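Local coordinates for hydrogenase expression protein (Thiobacillus denitrificans, PDB 3SB1) that is of unknown molecular function but, as a member of the HupH/HyaF family, probably takes part in hydrogenase expression or maturation, at residues A[112-116]-A[128-134]; A[41-47]-A[77-83]; A[88-94]-A[105-110]. One frame throughout, in Å; residues are numbered along the deposited sequence.

Contact 1: residues A[112-116]-A[128-134]; sequences GVWWI and QFIEVAF
W115 and Q128 join side chain to side chain across an antiparallel beta hairpin, formed by strands 113-119 and 125-132 in the interior of a five-stranded sheet. The indole NE1 donates to Q128 OE1 over 2.8 Å. The acceptor lies in the indole plane, while the amide itself stands nearly upright to the ring, at 78°. With CG turned opposite the main-chain N (chi1 -167°), the W115 ring is carried toward the partner strand and lies beside I130, which is modelled in two conformers, so that its exact contact there is uncertain. Replacing W115 with an alanine would probably leave Q128 OE1 without its indole donor and open a gap beside I130 and helix 78-88.

The face carrying W114, I116, F129 and E131 holds a different pairing. CB of I116 sits over the centre of the F129 ring, 3.7 Å from the centroid, in a CH-pi contact. F129 reaches this place by folding CG between its backbone N and carbonyl carbon (chi1 64°).

Reciprocal main-chain bonds of W114 with E131 and of I116 with F129 fix the register of these side chains. At the far end, A133 N donates to G112 O at 3.0 Å. W114 NE1 donates to A133 O at 2.9 Å, an acceptor in the indole plane, though the N-H comes from above the carbonyl plane. In the next shell, helix 78-88 packs on W115 through L84 and L88, and R85 adds a cation-pi interaction; helix 48-63 lies against V113 and V132. Beyond the strand, E131 OE2 accepts from E137 N.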
loop_
_atom_site.group_PDB
_atom_site.type_symbol
_atom_site.label_atom_id
_atom_site.label_comp_id
_atom_site.label_asym_id
_atom_site.label_seq_id
_atom_site.Cartn_x
_atom_site.Cartn_y
_atom_site.Cartn_z
ATOM N N GLY A 112 7.776 -8.439 -3.529
ATOM C CA GLY A 112 6.835 -9.055 -4.476
ATOM C C GLY A 112 5.961 -10.158 -3.870
ATOM O O GLY A 112 5.083 -10.696 -4.544
ATOM N N VAL A 113 6.235 -10.564 -2.624
ATOM C CA VAL A 113 5.466 -11.616 -1.956
ATOM C C VAL A 113 4.730 -11.026 -0.803
ATOM O O VAL A 113 5.351 -10.538 0.154
ATOM C CB VAL A 113 6.385 -12.755 -1.494
ATOM C CG1 VAL A 113 5.549 -13.919 -0.865
ATOM C CG2 VAL A 113 7.318 -13.270 -2.639
ATOM N N TRP A 114 3.399 -11.028 -0.904
ATOM C CA TRP A 114 2.522 -10.399 0.061
ATOM C C TRP A 114 1.636 -11.369 0.760
ATOM O O TRP A 114 1.114 -12.290 0.111
ATOM C CB TRP A 114 1.637 -9.334 -0.675
ATOM C CG TRP A 114 2.365 -8.318 -1.473
ATOM C CD1 TRP A 114 2.961 -8.488 -2.722
ATOM C CD2 TRP A 114 2.639 -6.956 -1.093
ATOM N NE1 TRP A 114 3.592 -7.332 -3.098
ATOM C CE2 TRP A 114 3.383 -6.356 -2.153
ATOM C CE3 TRP A 114 2.242 -6.177 -0.025
ATOM C CZ2 TRP A 114 3.754 -5.030 -2.110
ATOM C CZ3 TRP A 114 2.617 -4.836 0.002
ATOM C CH2 TRP A 114 3.393 -4.304 -0.994
ATOM N N TRP A 115 1.394 -11.140 2.053
ATOM C CA TRP A 115 0.507 -12.011 2.876
ATOM C C TRP A 115 -0.768 -11.197 3.130
ATOM O O TRP A 115 -0.709 -10.129 3.739
ATOM C CB TRP A 115 1.142 -12.374 4.203
ATOM C CG TRP A 115 0.445 -13.471 4.928
ATOM C CD1 TRP A 115 -0.755 -13.425 5.569
ATOM C CD2 TRP A 115 0.958 -14.804 5.127
ATOM N NE1 TRP A 115 -1.045 -14.678 6.119
ATOM C CE2 TRP A 115 0.016 -15.511 5.892
ATOM C CE3 TRP A 115 2.152 -15.416 4.817
ATOM C CZ2 TRP A 115 0.225 -16.837 6.302
ATOM C CZ3 TRP A 115 2.343 -16.757 5.206
ATOM C CH2 TRP A 115 1.377 -17.431 5.947
ATOM N N ILE A 116 -1.892 -11.727 2.668
ATOM C CA ILE A 116 -3.166 -11.056 2.741
ATOM C C ILE A 116 -4.131 -11.799 3.671
ATOM O O ILE A 116 -4.227 -13.039 3.629
ATOM C CB ILE A 116 -3.786 -11.025 1.326
ATOM C CG1 ILE A 116 -2.721 -10.589 0.285
ATOM C CG2 ILE A 116 -5.049 -10.170 1.303
ATOM C CD1 ILE A 116 -2.154 -9.221 0.494
ATOM N N GLN A 128 -7.405 -15.965 3.410
ATOM C CA GLN A 128 -5.987 -15.730 3.733
ATOM C C GLN A 128 -5.258 -16.282 2.518
ATOM O O GLN A 128 -5.494 -17.414 2.118
ATOM C CB GLN A 128 -5.583 -16.476 5.021
ATOM C CG GLN A 128 -4.233 -16.279 5.377
ATOM C CD GLN A 128 -3.919 -16.674 6.823
ATOM O OE1 GLN A 128 -3.031 -16.075 7.420
ATOM N NE2 GLN A 128 -4.683 -17.633 7.409
ATOM N N PHE A 129 -4.346 -15.499 1.970
ATOM C CA PHE A 129 -3.630 -15.898 0.790
ATOM C C PHE A 129 -2.382 -15.131 0.575
ATOM O O PHE A 129 -2.171 -14.048 1.158
ATOM C CB PHE A 129 -4.532 -15.809 -0.463
ATOM C CG PHE A 129 -5.007 -14.417 -0.835
ATOM C CD1 PHE A 129 -4.330 -13.623 -1.767
ATOM C CD2 PHE A 129 -6.166 -13.867 -0.248
ATOM C CE1 PHE A 129 -4.802 -12.415 -2.159
ATOM C CE2 PHE A 129 -6.619 -12.595 -0.616
ATOM C CZ PHE A 129 -5.933 -11.845 -1.550
ATOM N N ILE A 130 -1.514 -15.724 -0.240
ATOM C CA ILE A 130 -0.273 -15.090 -0.654
ATOM C C ILE A 130 -0.574 -14.477 -2.030
ATOM O O ILE A 130 -1.259 -15.075 -2.877
ATOM C CB ILE A 130 0.907 -16.068 -0.849
ATOM C CG1 ILE A 130 1.195 -16.901 0.392
ATOM C CG2 ILE A 130 2.163 -15.262 -1.242
ATOM C CD1 ILE A 130 1.688 -16.104 1.546
ATOM N N GLU A 131 -0.118 -13.257 -2.236
ATOM C CA GLU A 131 -0.264 -12.599 -3.549
ATOM C C GLU A 131 1.132 -12.270 -4.023
ATOM O O GLU A 131 1.902 -11.677 -3.273
ATOM C CB GLU A 131 -1.162 -11.376 -3.457
ATOM C CG GLU A 131 -1.519 -10.761 -4.790
ATOM C CD GLU A 131 -2.577 -9.618 -4.645
ATOM O OE1 GLU A 131 -2.945 -9.229 -3.524
ATOM O OE2 GLU A 131 -3.058 -9.143 -5.676
ATOM N N VAL A 132 1.514 -12.807 -5.206
ATOM C CA VAL A 132 2.799 -12.542 -5.806
ATOM C C VAL A 132 2.495 -11.463 -6.861
ATOM O O VAL A 132 1.825 -11.697 -7.857
ATOM C CB VAL A 132 3.458 -13.766 -6.320
ATOM C CG1 VAL A 132 4.748 -13.389 -7.113
ATOM C CG2 VAL A 132 3.703 -14.807 -5.186
ATOM N N ALA A 133 2.980 -10.264 -6.599
ATOM C CA ALA A 133 2.631 -9.062 -7.353
ATOM C C ALA A 133 3.533 -7.915 -6.995
ATOM O O ALA A 133 4.147 -7.899 -5.912
ATOM C CB ALA A 133 1.152 -8.688 -6.981
ATOM N N PHE A 134 3.595 -6.904 -7.877
ATOM C CA PHE A 134 4.330 -5.709 -7.579
ATOM C C PHE A 134 3.623 -4.856 -6.478
ATOM O O PHE A 134 4.280 -4.202 -5.662
ATOM C CB PHE A 134 4.670 -4.896 -8.839
ATOM C CG PHE A 134 5.434 -5.682 -9.847
ATOM C CD1 PHE A 134 6.760 -6.035 -9.596
ATOM C CD2 PHE A 134 4.856 -6.122 -11.044
ATOM C CE1 PHE A 134 7.498 -6.800 -10.506
ATOM C CE2 PHE A 134 5.611 -6.871 -11.954
ATOM C CZ PHE A 134 6.906 -7.212 -11.694
#

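Contact 2: residues A[41-47]-A[77-83]; sequences ARSGNAL and TPGDLEW. With GOL (glycerol), chain C.
T77 and S43 both place their hydroxyl between the backbone N and the carbonyl carbon (chi1 67° and 68°), and in each case the rotation serves a bond between the loop and the helix start. T77 OG1 donates to A41 O over 2.6 Å, in the carbonyl plane, and at the same time accepts from D80 N at 3.0 Å. S43 OG donates to D80 OD2, also at 2.6 Å, on the syn side of the carboxylate, and accepts a hydrogen bond from the backbone N of N45 in an ST turn.

The aspartate is the hub. T77 and D80 form a capping box at the N-terminus of helix 78-88, in which T77 N reaches D80 OD2 at 2.9 Å on the anti side, so two donors grip that oxygen. OD1 receives S43 N at 2.9 Å on its syn side and a weak bond from G44 N. A glycerol, probably from the crystallisation liquor, also gives its O1 to D80 OD1 at 2.7 Å while accepting from A46 N. With donors around both oxygens, at a helix N-terminus, the carboxylate is likely to be stabilised as the anion.

Further along, W83 brings CD1 over one face of the R42 guanidinium, 3.6 Å from CZ, with the two planes 60° apart rather than stacked. Glycerol C3 lies over the indole, 3.4 Å from CE2, and A46 CB touches the six-membered part of the ring. G79 comes close to A41, where a CB would clash with the carbonyl oxygen; a water bridges G79 N and A41 O. The loop thus grips the N-terminal end of helix 78-88, from its cap to W83, just before leading into helix 48-63, with L76 against A46 and L160 of the second subunit against L47.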
loop_
_atom_site.group_PDB
_atom_site.type_symbol
_atom_site.label_atom_id
_atom_site.label_comp_id
_atom_site.label_asym_id
_atom_site.label_seq_id
_atom_site.Cartn_x
_atom_site.Cartn_y
_atom_site.Cartn_z
ATOM N N ALA A 41 1.319 -28.130 16.165
ATOM C CA ALA A 41 1.216 -29.323 15.270
ATOM C C ALA A 41 1.467 -28.955 13.798
ATOM O O ALA A 41 0.629 -28.310 13.169
ATOM C CB ALA A 41 -0.164 -29.982 15.418
ATOM N N ARG A 42 2.619 -29.372 13.269
ATOM C CA ARG A 42 3.001 -29.129 11.868
ATOM C C ARG A 42 2.954 -30.451 11.108
ATOM O O ARG A 42 3.425 -31.481 11.625
ATOM C CB ARG A 42 4.427 -28.596 11.768
ATOM C CG ARG A 42 4.723 -27.273 12.429
ATOM C CD ARG A 42 6.221 -27.009 12.276
ATOM N NE ARG A 42 6.688 -25.796 12.933
ATOM C CZ ARG A 42 7.966 -25.425 13.005
ATOM N NH1 ARG A 42 8.302 -24.294 13.625
ATOM N NH2 ARG A 42 8.917 -26.180 12.459
ATOM N N SER A 43 2.435 -30.422 9.875
ATOM C CA SER A 43 2.322 -31.631 9.035
ATOM C C SER A 43 3.465 -31.773 8.008
ATOM O O SER A 43 3.635 -32.837 7.394
ATOM C CB SER A 43 1.001 -31.601 8.271
ATOM O OG SER A 43 1.013 -30.567 7.300
ATOM N N GLY A 44 4.212 -30.686 7.807
ATOM C CA GLY A 44 5.329 -30.632 6.860
ATOM C C GLY A 44 4.834 -30.205 5.483
ATOM O O GLY A 44 5.609 -30.030 4.533
ATOM N N ASN A 45 3.534 -29.982 5.382
ATOM C CA ASN A 45 2.948 -29.723 4.079
ATOM C C ASN A 45 2.988 -28.308 3.559
ATOM O O ASN A 45 2.522 -28.047 2.448
ATOM C CB ASN A 45 1.573 -30.369 4.050
ATOM C CG ASN A 45 1.674 -31.862 4.216
ATOM O OD1 ASN A 45 2.561 -32.505 3.617
ATOM N ND2 ASN A 45 0.798 -32.432 5.027
ATOM N N ALA A 46 3.573 -27.383 4.321
ATOM C CA ALA A 46 3.733 -26.036 3.835
ATOM C C ALA A 46 5.093 -25.867 3.114
ATOM O O ALA A 46 5.272 -24.922 2.377
ATOM C CB ALA A 46 3.624 -25.051 4.967
ATOM N N LEU A 47 6.053 -26.774 3.301
ATOM C CA LEU A 47 7.381 -26.576 2.656
ATOM C C LEU A 47 7.343 -26.477 1.121
ATOM O O LEU A 47 8.081 -25.691 0.522
ATOM C CB LEU A 47 8.397 -27.620 3.144
ATOM C CG LEU A 47 9.842 -27.508 2.640
ATOM C CD1 LEU A 47 10.435 -26.089 2.775
ATOM C CD2 LEU A 47 10.664 -28.541 3.416
ATOM N N THR A 77 -2.153 -27.121 8.616
ATOM C CA THR A 77 -2.527 -26.968 10.022
ATOM C C THR A 77 -2.164 -25.539 10.448
ATOM O O THR A 77 -1.363 -24.847 9.789
ATOM C CB THR A 77 -1.717 -27.911 10.950
ATOM O OG1 THR A 77 -0.342 -27.506 10.947
ATOM C CG2 THR A 77 -1.828 -29.387 10.516
ATOM N N PRO A 78 -2.738 -25.088 11.559
ATOM C CA PRO A 78 -2.375 -23.776 12.047
ATOM C C PRO A 78 -0.869 -23.688 12.253
ATOM O O PRO A 78 -0.285 -22.665 11.935
ATOM C CB PRO A 78 -3.129 -23.687 13.371
ATOM C CG PRO A 78 -4.341 -24.517 13.134
ATOM C CD PRO A 78 -3.870 -25.661 12.309
ATOM N N GLY A 79 -0.235 -24.759 12.719
ATOM C CA GLY A 79 1.206 -24.762 12.925
ATOM C C GLY A 79 1.947 -24.562 11.596
ATOM O O GLY A 79 2.993 -23.896 11.540
ATOM N N ASP A 80 1.434 -25.183 10.540
ATOM C CA ASP A 80 2.029 -25.051 9.203
ATOM C C ASP A 80 2.011 -23.590 8.731
ATOM O O ASP A 80 2.977 -23.089 8.134
ATOM C CB ASP A 80 1.259 -25.872 8.163
ATOM C CG ASP A 80 1.435 -27.361 8.316
ATOM O OD1 ASP A 80 2.533 -27.824 8.692
ATOM O OD2 ASP A 80 0.484 -28.074 7.948
ATOM N N LEU A 81 0.873 -22.936 8.913
ATOM C CA LEU A 81 0.744 -21.541 8.535
ATOM C C LEU A 81 1.623 -20.664 9.378
ATOM O O LEU A 81 2.205 -19.730 8.866
ATOM C CB LEU A 81 -0.716 -21.061 8.605
ATOM C CG LEU A 81 -1.682 -21.693 7.614
ATOM C CD1 LEU A 81 -3.088 -21.269 7.962
ATOM C CD2 LEU A 81 -1.333 -21.255 6.192
ATOM N N GLU A 82 1.733 -20.928 10.676
ATOM C CA GLU A 82 2.621 -20.121 11.535
ATOM C C GLU A 82 4.071 -20.267 11.063
ATOM O O GLU A 82 4.846 -19.312 11.095
ATOM C CB GLU A 82 2.526 -20.558 13.002
ATOM C CG GLU A 82 1.173 -20.321 13.646
ATOM C CD GLU A 82 1.017 -20.988 15.014
ATOM O OE1 GLU A 82 2.020 -21.467 15.616
ATOM O OE2 GLU A 82 -0.143 -21.073 15.469
ATOM N N TRP A 83 4.459 -21.494 10.717
ATOM C CA TRP A 83 5.801 -21.764 10.216
ATOM C C TRP A 83 6.069 -20.952 8.942
ATOM O O TRP A 83 7.089 -20.301 8.804
ATOM C CB TRP A 83 6.023 -23.257 9.941
ATOM C CG TRP A 83 7.341 -23.487 9.273
ATOM C CD1 TRP A 83 8.556 -23.640 9.903
ATOM C CD2 TRP A 83 7.613 -23.579 7.864
ATOM N NE1 TRP A 83 9.553 -23.833 8.977
ATOM C CE2 TRP A 83 9.015 -23.748 7.720
ATOM C CE3 TRP A 83 6.828 -23.492 6.707
ATOM C CZ2 TRP A 83 9.633 -23.867 6.474
ATOM C CZ3 TRP A 83 7.462 -23.564 5.468
ATOM C CH2 TRP A 83 8.848 -23.776 5.368
HETATM C C1 GOL C . 5.762 -26.689 7.758
HETATM O O1 GOL C . 4.690 -27.398 7.187
HETATM C C2 GOL C . 6.834 -27.696 8.100
HETATM O O2 GOL C . 6.403 -28.468 9.211
HETATM C C3 GOL C . 8.145 -26.989 8.373
HETATM O O3 GOL C . 9.144 -27.963 8.610
HETATM O O HOH W 1 -1.292 -26.945 14.495
#

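Contact 3: residues A[88-94]-A[105-110]; sequences LGGGEVS and LDETAF
The F110 ring and the L88 side chain cross at about a right angle, CD2 of F110 meeting CD2 of L88 at 4.0 Å, while L88 O approaches the ring obliquely, 3.7 Å from F110 CD2. The other flat groups are carboxylates. E107 OE1 rests against CG2 of V93 at 3.4 Å; the residue swings CG to the far side from its own N (chi1 -164°), and the extended chain beyond carries the acid group past the valine. Its OE2 is held by G112 N and by S141 OG of the second subunit. D106 turns OD1 to within 3.4 Å of S94 CB, while OD2 forms a salt bridge with R85.

V93, S94, D106 and E107 belong to the beta hairpin of strands 93-97 and 102-107, at the ends away from its connecting turn. S94 and D106 are a non-hydrogen-bonded antiparallel pair. E107 N donates almost straight to V93 O over 2.8 Å, whereas G91 N approaches E107 O from above the carbonyl plane. A water joins V93 O and E107 O, and a second one joins E92 N to T108 O. G91 lies so near segment 105-110 that a CB would run into T108 O.

Where helix 78-88 ends, G89 leaves it with positive phi, and L88 O accepts from A109 N at 2.9 Å. T108 OG1 accepts from F110 N in an ST turn and bonds with V113 O, tying this corner to strand 113-119.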
loop_
_atom_site.group_PDB
_atom_site.type_symbol
_atom_site.label_atom_id
_atom_site.label_comp_id
_atom_site.label_asym_id
_atom_site.label_seq_id
_atom_site.Cartn_x
_atom_site.Cartn_y
_atom_site.Cartn_z
ATOM N N LEU A 88 8.704 -16.543 5.878
ATOM C CA LEU A 88 8.657 -15.464 4.911
ATOM C C LEU A 88 8.991 -14.104 5.511
ATOM O O LEU A 88 9.433 -13.207 4.796
ATOM C CB LEU A 88 7.311 -15.440 4.209
ATOM C CG LEU A 88 6.974 -16.665 3.358
ATOM C CD1 LEU A 88 5.549 -16.542 2.744
ATOM C CD2 LEU A 88 7.994 -16.802 2.234
ATOM N N GLY A 89 8.747 -13.975 6.810
ATOM C CA GLY A 89 9.058 -12.767 7.538
ATOM C C GLY A 89 8.238 -11.548 7.194
ATOM O O GLY A 89 7.289 -11.585 6.414
ATOM N N GLY A 90 8.649 -10.427 7.785
ATOM C CA GLY A 90 7.956 -9.158 7.572
ATOM C C GLY A 90 8.851 -8.280 6.772
ATOM O O GLY A 90 10.059 -8.289 6.928
ATOM N N GLY A 91 8.239 -7.498 5.877
ATOM C CA GLY A 91 8.959 -6.636 5.002
ATOM C C GLY A 91 8.727 -5.160 5.213
ATOM O O GLY A 91 8.188 -4.730 6.248
ATOM N N GLU A 92 8.965 -4.397 4.164
ATOM C CA GLU A 92 8.938 -2.947 4.304
ATOM C C GLU A 92 7.583 -2.305 4.286
ATOM O O GLU A 92 7.429 -1.214 4.842
ATOM C CB GLU A 92 9.827 -2.262 3.246
ATOM C CG GLU A 92 11.357 -2.540 3.391
ATOM C CD GLU A 92 12.262 -1.646 2.500
ATOM O OE1 GLU A 92 11.762 -0.658 1.897
ATOM O OE2 GLU A 92 13.494 -1.915 2.452
ATOM N N VAL A 93 6.587 -2.954 3.695
ATOM C CA VAL A 93 5.304 -2.356 3.553
ATOM C C VAL A 93 4.210 -3.121 4.265
ATOM O O VAL A 93 4.134 -4.355 4.132
ATOM C CB VAL A 93 4.915 -2.273 2.020
ATOM C CG1 VAL A 93 3.572 -1.636 1.810
ATOM C CG2 VAL A 93 6.015 -1.560 1.224
ATOM N N SER A 94 3.408 -2.393 5.035
ATOM C CA SER A 94 2.228 -2.950 5.680
ATOM C C SER A 94 1.020 -2.114 5.297
ATOM O O SER A 94 1.083 -0.867 5.283
ATOM C CB SER A 94 2.375 -2.994 7.200
ATOM O OG SER A 94 3.534 -3.761 7.546
ATOM N N LEU A 105 -2.589 -6.344 4.362
ATOM C CA LEU A 105 -1.823 -6.715 3.166
ATOM C C LEU A 105 -0.414 -6.385 3.550
ATOM O O LEU A 105 0.005 -5.221 3.498
ATOM C CB LEU A 105 -2.290 -5.995 1.898
ATOM C CG LEU A 105 -3.824 -6.076 1.742
ATOM C CD1 LEU A 105 -4.499 -4.899 2.442
ATOM C CD2 LEU A 105 -4.315 -6.165 0.255
ATOM N N ASP A 106 0.330 -7.403 3.930
ATOM C CA ASP A 106 1.678 -7.201 4.423
ATOM C C ASP A 106 2.721 -7.759 3.474
ATOM O O ASP A 106 2.684 -8.948 3.119
ATOM C CB ASP A 106 1.854 -7.863 5.780
ATOM C CG ASP A 106 0.990 -7.208 6.873
ATOM O OD1 ASP A 106 0.806 -5.984 6.821
ATOM O OD2 ASP A 106 0.432 -7.933 7.717
ATOM N N GLU A 107 3.667 -6.930 3.096
ATOM C CA GLU A 107 4.761 -7.443 2.277
ATOM C C GLU A 107 5.614 -8.311 3.230
ATOM O O GLU A 107 5.865 -7.941 4.414
ATOM C CB GLU A 107 5.600 -6.314 1.675
ATOM C CG GLU A 107 6.469 -6.806 0.535
ATOM C CD GLU A 107 6.992 -5.742 -0.343
ATOM O OE1 GLU A 107 7.087 -4.578 0.159
ATOM O OE2 GLU A 107 7.260 -6.091 -1.544
ATOM N N THR A 108 6.038 -9.454 2.745
ATOM C CA THR A 108 6.958 -10.311 3.493
ATOM C C THR A 108 8.400 -9.769 3.322
ATOM O O THR A 108 8.651 -8.736 2.691
ATOM C CB THR A 108 6.911 -11.771 3.016
ATOM O OG1 THR A 108 7.472 -11.876 1.701
ATOM C CG2 THR A 108 5.447 -12.259 3.025
ATOM N N ALA A 109 9.381 -10.484 3.880
ATOM C CA ALA A 109 10.752 -10.076 3.728
ATOM C C ALA A 109 11.244 -10.200 2.265
ATOM O O ALA A 109 12.322 -9.685 1.934
ATOM C CB ALA A 109 11.682 -10.931 4.592
ATOM N N PHE A 110 10.480 -10.897 1.430
ATOM C CA PHE A 110 10.771 -11.116 0.020
ATOM C C PHE A 110 9.936 -10.149 -0.847
ATOM O O PHE A 110 8.726 -10.303 -0.951
ATOM C CB PHE A 110 10.443 -12.556 -0.383
ATOM C CG PHE A 110 11.280 -13.582 0.338
ATOM C CD1 PHE A 110 12.550 -13.889 -0.156
ATOM C CD2 PHE A 110 10.893 -14.113 1.537
ATOM C CE1 PHE A 110 13.315 -14.811 0.443
ATOM C CE2 PHE A 110 11.722 -15.031 2.204
ATOM C CZ PHE A 110 12.956 -15.361 1.639
HETATM O O HOH W 2 9.884 -6.301 1.902
HETATM O O HOH W 3 4.944 -6.255 6.387
#

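Contacts 1 and 3 hold the same antiparallel sheet: strands 102-107 and 113-119 are neighbours in it, and D106 pairs with W115 through the backbone. Contact 1 is the core of the fold, near the chain centre, and combines strand bonds with indole and apolar packing. Contact 3, partly buried, works at an outer strand that pairs with a strand of the second subunit, so the sheet crosses the interface, with waters and glycines alongside its few main-chain bonds. Contact 2 lies at the surface without strand pairing and combines hydroxyls and one carboxylate at a helix start with packing on an indole. Helix 78-88 connects all three: contact 2 grips its beginning, W115 packs along it, and contact 3 begins at its end.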